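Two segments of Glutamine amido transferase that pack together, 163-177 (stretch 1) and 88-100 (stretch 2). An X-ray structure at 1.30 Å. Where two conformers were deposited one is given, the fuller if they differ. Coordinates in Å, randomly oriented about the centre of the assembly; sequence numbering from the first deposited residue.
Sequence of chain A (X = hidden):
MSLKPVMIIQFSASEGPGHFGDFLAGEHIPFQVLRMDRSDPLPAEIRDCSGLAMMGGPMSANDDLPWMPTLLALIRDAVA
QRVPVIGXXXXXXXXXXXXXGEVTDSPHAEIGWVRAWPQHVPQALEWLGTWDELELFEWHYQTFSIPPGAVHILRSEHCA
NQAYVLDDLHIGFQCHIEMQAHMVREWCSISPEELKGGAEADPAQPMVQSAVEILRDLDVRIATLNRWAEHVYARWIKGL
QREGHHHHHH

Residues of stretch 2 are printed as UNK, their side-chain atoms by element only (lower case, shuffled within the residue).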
ATOM      1  N   ALA A 163      -2.931   5.471  -7.494  1.00  6.32           N
ATOM      2  CA  ALA A 163      -3.789   4.344  -7.034  1.00  6.04           C
ATOM      3  C   ALA A 163      -4.588   3.847  -8.209  1.00  5.66           C
ATOM      4  O   ALA A 163      -4.915   4.584  -9.179  1.00  5.84           O
ATOM      5  CB  ALA A 163      -4.665   4.739  -5.856  1.00  5.52           C
ATOM      6  N   TYR A 164      -4.941   2.589  -8.153  1.00  5.74           N
ATOM      7  CA  TYR A 164      -5.833   1.959  -9.115  1.00  5.37           C
ATOM      8  C   TYR A 164      -6.657   0.920  -8.364  1.00  5.36           C
ATOM      9  O   TYR A 164      -6.227   0.418  -7.314  1.00  5.47           O
ATOM     10  CB  TYR A 164      -5.045   1.277 -10.274  1.00  5.37           C
ATOM     11  CG  TYR A 164      -4.079   0.245  -9.783  1.00  5.21           C
ATOM     12  CD1 TYR A 164      -4.486  -1.081  -9.473  1.00  5.48           C
ATOM     13  CD2 TYR A 164      -2.769   0.599  -9.493  1.00  5.82           C
ATOM     14  CE1 TYR A 164      -3.605  -1.965  -8.893  1.00  6.03           C
ATOM     15  CE2 TYR A 164      -1.866  -0.306  -8.935  1.00  5.99           C
ATOM     16  CZ  TYR A 164      -2.291  -1.565  -8.639  1.00  6.00           C
ATOM     17  OH  TYR A 164      -1.445  -2.482  -8.033  1.00  6.78           O
ATOM     18  N   VAL A 165      -7.790   0.526  -8.944  1.00  5.54           N
ATOM     19  CA  VAL A 165      -8.614  -0.574  -8.442  0.50  6.52           C
ATOM     20  C   VAL A 165      -8.837  -1.582  -9.532  1.00  7.08           C
ATOM     21  O   VAL A 165      -8.985  -1.227 -10.710  1.00  7.54           O
ATOM     22  CB  VAL A 165      -9.980  -0.115  -7.806  0.50  7.27           C
ATOM     23  CG1 VAL A 165      -9.775   0.577  -6.415  0.50  8.12           C
ATOM     24  CG2 VAL A 165     -10.813   0.760  -8.783  0.50  6.73           C
ATOM     25  N   LEU A 166      -8.833  -2.845  -9.173  1.00  7.15           N
ATOM     26  CA  LEU A 166      -9.007  -3.969 -10.099  1.00  7.36           C
ATOM     27  C   LEU A 166     -10.152  -4.843  -9.678  1.00  7.98           C
ATOM     28  O   LEU A 166     -10.218  -5.290  -8.531  1.00  7.85           O
ATOM     29  CB  LEU A 166      -7.736  -4.776 -10.204  1.00  7.55           C
ATOM     30  CG  LEU A 166      -7.698  -5.964 -11.133  1.00  8.00           C
ATOM     31  CD1 LEU A 166      -7.923  -5.545 -12.599  1.00  9.28           C
ATOM     32  CD2 LEU A 166      -6.392  -6.739 -10.901  1.00 11.52           C
ATOM     33  N   ASP A 167     -11.084  -5.082 -10.602  1.00  9.57           N
ATOM     34  CA  ASP A 167     -12.171  -6.092 -10.424  1.00 11.10           C
ATOM     35  C   ASP A 167     -13.061  -5.721  -9.186  1.00 12.27           C
ATOM     36  O   ASP A 167     -13.637  -6.641  -8.577  1.00 13.22           O
ATOM     37  CB  ASP A 167     -11.629  -7.544 -10.244  1.00 10.80           C
ATOM     38  CG  ASP A 167     -10.867  -8.059 -11.454  1.00 16.70           C
ATOM     39  OD1 ASP A 167     -11.210  -7.571 -12.544  1.00 19.76           O
ATOM     40  OD2 ASP A 167     -10.004  -8.994 -11.317  1.00 19.98           O
ATOM     41  N   ASP A 168     -13.160  -4.447  -8.802  0.50 13.40           N
ATOM     42  CA  ASP A 168     -14.003  -4.082  -7.652  0.50 14.25           C
ATOM     43  C   ASP A 168     -13.504  -4.715  -6.372  0.50 13.28           C
ATOM     44  O   ASP A 168     -14.257  -4.852  -5.398  0.50 12.51           O
ATOM     45  CB  ASP A 168     -15.439  -4.614  -7.874  0.50 14.87           C
ATOM     46  CG  ASP A 168     -16.475  -3.865  -7.088  0.50 19.10           C
ATOM     47  OD1 ASP A 168     -16.255  -2.667  -6.832  0.50 19.52           O
ATOM     48  OD2 ASP A 168     -17.538  -4.479  -6.783  0.50 21.53           O
ATOM     49  N   LEU A 169     -12.252  -5.168  -6.361  1.00 11.30           N
ATOM     50  CA  LEU A 169     -11.800  -6.007  -5.231  1.00  9.97           C
ATOM     51  C   LEU A 169     -10.420  -5.622  -4.692  1.00  7.09           C
ATOM     52  O   LEU A 169     -10.190  -5.698  -3.498  1.00  7.79           O
ATOM     53  CB  LEU A 169     -11.763  -7.468  -5.687  1.00 11.59           C
ATOM     54  CG  LEU A 169     -12.140  -8.642  -4.898  1.00 17.29           C
ATOM     55  CD1 LEU A 169     -13.325  -8.421  -3.920  1.00 13.09           C
ATOM     56  CD2 LEU A 169     -12.442  -9.857  -5.847  1.00 15.03           C
ATOM     57  N   HIS A 170      -9.507  -5.318  -5.595  1.00  6.54           N
ATOM     58  CA  HIS A 170      -8.100  -5.128  -5.312  1.00  5.80           C
ATOM     59  C   HIS A 170      -7.769  -3.659  -5.443  1.00  6.52           C
ATOM     60  O   HIS A 170      -8.287  -3.006  -6.366  1.00  7.62           O
ATOM     61  CB  HIS A 170      -7.256  -5.926  -6.279  1.00  5.15           C
ATOM     62  CG  HIS A 170      -7.755  -7.316  -6.500  1.00  5.62           C
ATOM     63  ND1 HIS A 170      -7.746  -8.271  -5.503  1.00  5.59           N
ATOM     64  CD2 HIS A 170      -8.425  -7.851  -7.554  1.00  6.00           C
ATOM     65  CE1 HIS A 170      -8.324  -9.362  -5.976  1.00  5.54           C
ATOM     66  NE2 HIS A 170      -8.747  -9.133  -7.218  1.00  6.53           N
ATOM     67  N   ILE A 171      -6.921  -3.142  -4.585  1.00  5.56           N
ATOM     68  CA  ILE A 171      -6.526  -1.755  -4.677  1.00  5.48           C
ATOM     69  C   ILE A 171      -5.029  -1.631  -4.443  1.00  6.17           C
ATOM     70  O   ILE A 171      -4.490  -2.223  -3.484  1.00  6.18           O
ATOM     71  CB  ILE A 171      -7.414  -0.830  -3.753  1.00  6.16           C
ATOM     72  CG1 ILE A 171      -7.098   0.638  -4.047  1.00  5.47           C
ATOM     73  CG2 ILE A 171      -7.269  -1.156  -2.247  1.00  5.85           C
ATOM     74  CD1 ILE A 171      -8.125   1.647  -3.441  1.00  8.04           C
ATOM     75  N   GLY A 172      -4.334  -0.860  -5.268  1.00  5.37           N
ATOM     76  CA  GLY A 172      -2.922  -0.591  -5.113  1.00  5.40           C
ATOM     77  C   GLY A 172      -2.672   0.878  -4.992  1.00  5.56           C
ATOM     78  O   GLY A 172      -3.296   1.666  -5.730  1.00  6.15           O
ATOM     79  N   PHE A 173      -1.760   1.234  -4.081  1.00  5.80           N
ATOM     80  CA  PHE A 173      -1.354   2.622  -3.836  1.00  5.54           C
ATOM     81  C   PHE A 173       0.142   2.762  -3.981  1.00  6.34           C
ATOM     82  O   PHE A 173       0.902   1.889  -3.533  1.00  6.48           O
ATOM     83  CB  PHE A 173      -1.707   3.021  -2.405  1.00  5.94           C
ATOM     84  CG  PHE A 173      -3.183   3.270  -2.162  1.00  6.71           C
ATOM     85  CD1 PHE A 173      -3.746   4.485  -2.380  1.00  6.04           C
ATOM     86  CD2 PHE A 173      -3.999   2.227  -1.683  1.00  7.43           C
ATOM     87  CE1 PHE A 173      -5.099   4.697  -2.137  1.00  7.33           C
ATOM     88  CE2 PHE A 173      -5.364   2.446  -1.410  1.00  6.87           C
ATOM     89  CZ  PHE A 173      -5.896   3.664  -1.698  1.00  6.70           C
ATOM     90  N   GLN A 174       0.558   3.920  -4.517  1.00  6.34           N
ATOM     91  CA  GLN A 174       1.962   4.325  -4.479  1.00  5.46           C
ATOM     92  C   GLN A 174       2.325   4.951  -3.174  1.00  5.70           C
ATOM     93  O   GLN A 174       3.465   4.854  -2.717  1.00  7.48           O
ATOM     94  CB  GLN A 174       2.289   5.225  -5.671  1.00  5.20           C
ATOM     95  CG  GLN A 174       3.777   5.537  -5.812  1.00  6.08           C
ATOM     96  CD  GLN A 174       4.588   4.293  -6.004  1.00  6.02           C
ATOM     97  OE1 GLN A 174       4.626   3.675  -7.097  1.00  7.17           O
ATOM     98  NE2 GLN A 174       5.320   3.897  -4.932  1.00  6.54           N
ATOM     99  N   CYS A 175       1.400   5.688  -2.596  1.00  5.66           N
ATOM    100  CA  CYS A 175       1.546   6.353  -1.333  1.00  6.09           C
ATOM    101  C   CYS A 175       1.330   5.362  -0.176  1.00  7.05           C
ATOM    102  O   CYS A 175       0.969   4.199  -0.399  1.00  8.04           O
ATOM    103  CB  CYS A 175       0.525   7.487  -1.247  1.00  6.75           C
ATOM    104  SG  CYS A 175      -1.189   6.990  -1.412  1.00  7.86           S
ATOM    105  N   HIS A 176       1.567   5.829   1.057  1.00  7.78           N
ATOM    106  CA  HIS A 176       1.420   5.068   2.265  1.00  6.51           C
ATOM    107  C   HIS A 176       0.163   5.544   2.972  1.00  6.76           C
ATOM    108  O   HIS A 176       0.199   6.550   3.700  1.00  8.81           O
ATOM    109  CB  HIS A 176       2.610   5.297   3.196  1.00  7.18           C
ATOM    110  CG  HIS A 176       3.895   4.694   2.730  1.00  8.19           C
ATOM    111  ND1 HIS A 176       4.232   3.390   3.043  1.00  9.19           N
ATOM    112  CD2 HIS A 176       4.942   5.223   2.053  1.00 10.09           C
ATOM    113  CE1 HIS A 176       5.438   3.130   2.543  1.00 13.38           C
ATOM    114  NE2 HIS A 176       5.875   4.215   1.916  1.00 12.63           N
ATOM    115  N   ILE A 177      -0.915   4.801   2.815  1.00  7.37           N
ATOM    116  CA  ILE A 177      -2.134   5.150   3.540  1.00  6.15           C
ATOM    117  C   ILE A 177      -2.156   4.557   4.946  1.00  7.61           C
ATOM    118  O   ILE A 177      -3.061   4.871   5.742  1.00  8.64           O
ATOM    119  CB  ILE A 177      -3.438   4.759   2.814  1.00  7.04           C
ATOM    120  CG1 ILE A 177      -3.626   3.274   2.622  1.00  7.19           C
ATOM    121  CG2 ILE A 177      -3.524   5.541   1.424  1.00  8.78           C
ATOM    122  CD1 ILE A 177      -5.081   2.907   2.202  1.00  9.44           C
ATOM    123  N   UNK A  88       0.471  -1.436  -0.578  1.00  6.72           N
ATOM    124  CA  UNK A  88       0.937  -0.146  -0.107  1.00  7.81           C
ATOM    125  C   UNK A  88       2.391   0.062  -0.643  1.00  8.03           C
ATOM    126  O   UNK A  88       3.268  -0.686  -0.257  1.00  7.34           O
ATOM    127  n   UNK A  88      -2.084  -0.348   3.449  1.00  8.92           N
ATOM    128  c   UNK A  88       1.019  -0.118   1.456  1.00  7.79           C
ATOM    129  c   UNK A  88      -1.847  -1.618   3.166  1.00  9.29           C
ATOM    130  n   UNK A  88      -0.760  -1.695   2.398  1.00  9.23           N
ATOM    131  c   UNK A  88      -1.123   0.414   2.853  1.00  8.40           C
ATOM    132  c   UNK A  88      -0.264  -0.418   2.210  1.00  8.59           C
ATOM    133  N   UNK A  89       2.628   1.088  -1.472  1.00  7.76           N
ATOM    134  CA  UNK A  89       3.933   1.408  -2.009  1.00  8.30           C
ATOM    135  C   UNK A  89       4.518   0.231  -2.793  1.00  7.71           C
ATOM    136  O   UNK A  89       3.914  -0.141  -3.789  1.00  7.55           O
ATOM    137  s   UNK A  89       6.318   2.854  -1.493  1.00 16.04           S
ATOM    138  c   UNK A  89       4.788   1.932  -0.881  1.00  7.74           C
ATOM    139  N   UNK A  90       5.627  -0.411  -2.368  1.00  6.16           N
ATOM    140  CA  UNK A  90       6.090  -1.622  -3.035  1.00  5.90           C
ATOM    141  C   UNK A  90       4.929  -2.608  -3.245  1.00  5.59           C
ATOM    142  O   UNK A  90       4.822  -3.249  -4.292  1.00  7.24           O
ATOM    143  c   UNK A  90       7.206  -2.337  -2.252  1.00  7.63           C
ATOM    144  c   UNK A  90       8.785  -4.268  -1.821  1.00  9.36           C
ATOM    145  c   UNK A  90       8.363  -3.436  -4.224  1.00  9.42           C
ATOM    146  c   UNK A  90       7.743  -3.668  -2.823  1.00  7.43           C
ATOM    147  N   UNK A  91       4.065  -2.790  -2.250  1.00  6.09           N
ATOM    148  CA  UNK A  91       2.938  -3.691  -2.420  1.00  6.33           C
ATOM    149  C   UNK A  91       2.032  -3.302  -3.584  1.00  6.43           C
ATOM    150  O   UNK A  91       1.539  -4.181  -4.299  1.00  6.51           O
ATOM    151  N   UNK A  92       1.768  -1.998  -3.781  1.00  6.38           N
ATOM    152  CA  UNK A  92       1.034  -1.540  -4.944  1.00  6.51           C
ATOM    153  C   UNK A  92       1.746  -1.839  -6.232  1.00  5.66           C
ATOM    154  O   UNK A  92       1.124  -2.132  -7.239  1.00  5.74           O
ATOM    155  N   UNK A  93       3.062  -1.657  -6.222  1.00  6.07           N
ATOM    156  CA  UNK A  93       3.886  -1.984  -7.356  1.00  5.23           C
ATOM    157  C   UNK A  93       3.890  -3.463  -7.686  1.00  6.66           C
ATOM    158  O   UNK A  93       3.884  -3.836  -8.864  1.00  6.38           O
ATOM    159  n   UNK A  93       6.999   1.815  -6.864  1.00  6.14           N
ATOM    160  c   UNK A  93       5.292  -1.475  -7.135  1.00  5.79           C
ATOM    161  o   UNK A  93       7.558  -0.239  -6.153  1.00 10.59           O
ATOM    162  c   UNK A  93       6.741   0.521  -6.693  1.00  8.79           C
ATOM    163  c   UNK A  93       5.389   0.036  -7.099  1.00  5.33           C
ATOM    164  N   UNK A  94       3.909  -4.319  -6.679  1.00  6.03           N
ATOM    165  CA  UNK A  94       3.936  -5.759  -6.900  1.00  6.27           C
ATOM    166  C   UNK A  94       2.601  -6.306  -7.385  1.00  6.09           C
ATOM    167  O   UNK A  94       2.574  -7.175  -8.248  1.00  6.59           O
ATOM    168  c   UNK A  94       6.096  -6.907  -3.905  1.00 10.92           C
ATOM    169  c   UNK A  94       6.821  -6.659  -6.345  1.00 10.76           C
ATOM    170  c   UNK A  94       4.405  -6.491  -5.632  1.00  6.82           C
ATOM    171  c   UNK A  94       5.861  -6.228  -5.267  1.00  6.85           C
ATOM    172  N   UNK A  95       1.511  -5.809  -6.838  1.00  6.06           N
ATOM    173  CA  UNK A  95       0.194  -6.113  -7.413  1.00  6.20           C
ATOM    174  C   UNK A  95       0.147  -5.762  -8.903  1.00  6.53           C
ATOM    175  O   UNK A  95      -0.288  -6.555  -9.731  1.00  7.14           O
ATOM    176  c   UNK A  95      -2.786  -6.988  -7.300  1.00  6.93           C
ATOM    177  c   UNK A  95      -0.938  -5.451  -6.577  1.00  6.76           C
ATOM    178  c   UNK A  95      -3.295  -4.762  -6.220  1.00  8.22           C
ATOM    179  c   UNK A  95      -2.360  -5.546  -7.111  1.00  6.49           C
ATOM    180  N   UNK A  96       0.612  -4.572  -9.261  1.00  6.86           N
ATOM    181  CA  UNK A  96       0.599  -4.156 -10.641  1.00  6.01           C
ATOM    182  C   UNK A  96       1.482  -5.039 -11.494  1.00  7.05           C
ATOM    183  O   UNK A  96       1.070  -5.486 -12.577  1.00  7.28           O
ATOM    184  c   UNK A  96       1.064  -2.682 -10.726  1.00  7.76           C
ATOM    185  N   UNK A  97       2.710  -5.330 -11.033  1.00  7.14           N
ATOM    186  CA  UNK A  97       3.644  -6.171 -11.805  1.00  6.55           C
ATOM    187  C   UNK A  97       3.101  -7.579 -11.994  1.00  7.65           C
ATOM    188  O   UNK A  97       3.197  -8.118 -13.095  1.00  8.33           O
ATOM    189  c   UNK A  97       8.410  -7.011 -12.905  1.00 19.99           C
ATOM    190  c   UNK A  97       7.516  -6.431 -11.769  1.00 18.36           C
ATOM    191  c   UNK A  97       5.020  -6.195 -11.132  1.00  9.00           C
ATOM    192  n   UNK A  97       9.854  -6.802 -12.623  1.00 22.61           N
ATOM    193  c   UNK A  97       6.053  -6.896 -11.987  1.00 12.43           C
ATOM    194  N   UNK A  98       2.546  -8.167 -10.930  1.00  6.95           N
ATOM    195  CA  UNK A  98       1.970  -9.513 -11.016  1.00  7.84           C
ATOM    196  C   UNK A  98       0.913  -9.579 -12.129  1.00  7.79           C
ATOM    197  O   UNK A  98       0.817 -10.584 -12.815  1.00  7.27           O
ATOM    198  c   UNK A  98       1.336  -9.913  -9.704  1.00  6.72           C
ATOM    199  N   UNK A  99       0.146  -8.495 -12.280  1.00  8.05           N
ATOM    200  CA  UNK A  99      -0.922  -8.426 -13.268  1.00  9.54           C
ATOM    201  C   UNK A  99      -0.521  -7.892 -14.610  1.00 12.24           C
ATOM    202  O   UNK A  99      -1.403  -7.669 -15.479  1.00 15.48           O
ATOM    203  c   UNK A  99      -2.106  -7.671 -12.675  1.00 10.40           C
ATOM    204 se   UNK A  99      -3.032 -10.232 -11.509  1.00 17.05          SE
ATOM    205  c   UNK A  99      -4.267 -10.111 -12.954  1.00 15.96           C
ATOM    206  c   UNK A  99      -2.595  -8.316 -11.419  1.00 10.30           C
ATOM    207  N   UNK A 100       0.773  -7.704 -14.832  1.00  9.36           N
ATOM    208  CA  UNK A 100       1.271  -7.375 -16.144  1.00 11.49           C
ATOM    209  C   UNK A 100       1.766  -5.959 -16.307  1.00 12.81           C
ATOM    210  O   UNK A 100       2.199  -5.586 -17.405  1.00 15.23           O
TER

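Position 88 carries one carbon and then a five-membered ring of three carbons and two nitrogens, an imidazole, with a ring carbon 3.8 Å from Ile 177 CG1: His 88. That carbon is CD2; the backbone forms a parallel bridge with Phe 173, while both ring nitrogens are hydrogen-bonded elsewhere in the structure. Position 89 has one carbon and one sulfur, the carbon over one face of the His 176 ring, so it is Cys 89. Its N donates to Phe 173 O at 2.8 Å, and its CA makes a CA-H...O contact with Gln 174 O at 3.5 Å; this residue occupies the N-cap position, right before the helix.

Position 90 shows four carbons forked at the second, pointing away from stretch 1: Leu 90. Position 91 has no side-chain atoms and touches nothing across the contact; it is Gly 91, where a CB would run into the backbone N of His 88. Position 92 is also bare, hence Gly 92, but for a different reason: a CB here would lie 2.3 Å from Phe 173 O. Without one, its CA comes within 4.1 Å of Gly 172 CA.

At position 93, three carbons end in one oxygen and one nitrogen, an amide that meets Gln 174 OE1: Gln 93. Its NE2 donates to Gln 174 OE1 at 3.0 Å, amide to amide. Position 94 again has four carbons forked at the second and turns away: Leu 94. Position 95 has the same fork but points toward the strands, with a terminal carbon 3.9 Å from Tyr 164 CE1 and 4.1 Å from His 170 CB. This is Leu 95, and that carbon is CD2.

Position 96 has a single carbon, 3.7 Å from Tyr 164 OH: Ala 96. Position 97 is four carbons in a row ending in nitrogen, directed away: Lys 97. Position 98 has one carbon, out of reach: Ala 98. Position 99 is an unbranched chain of two carbons, selenium and a carbon, its second carbon 4.1 Å from Leu 166 CD2: Met 99, as selenomethionine, that carbon being CG. Position 100 has no side chain, and its backbone angles by themselves call for glycine: Gly 100.

The rule is closeness first, then anchoring. Gly 172 and Gly 92 let strand 170-173 and the helix approach to 6.3 Å between axes. Tyr 164, on the neighbouring strand, reaches in beside that glycine pair: its OH donates to Gly 92 O at 2.7 Å, in the space a CB on Gly 172 would need. Leu 95 and Ala 96 pack around the tyrosine, while the bridge at His 88 and the bond from Cys 89 fix the start of the helix.

Stretch 2, residues 88-100: HCLGGQLLAKAMG
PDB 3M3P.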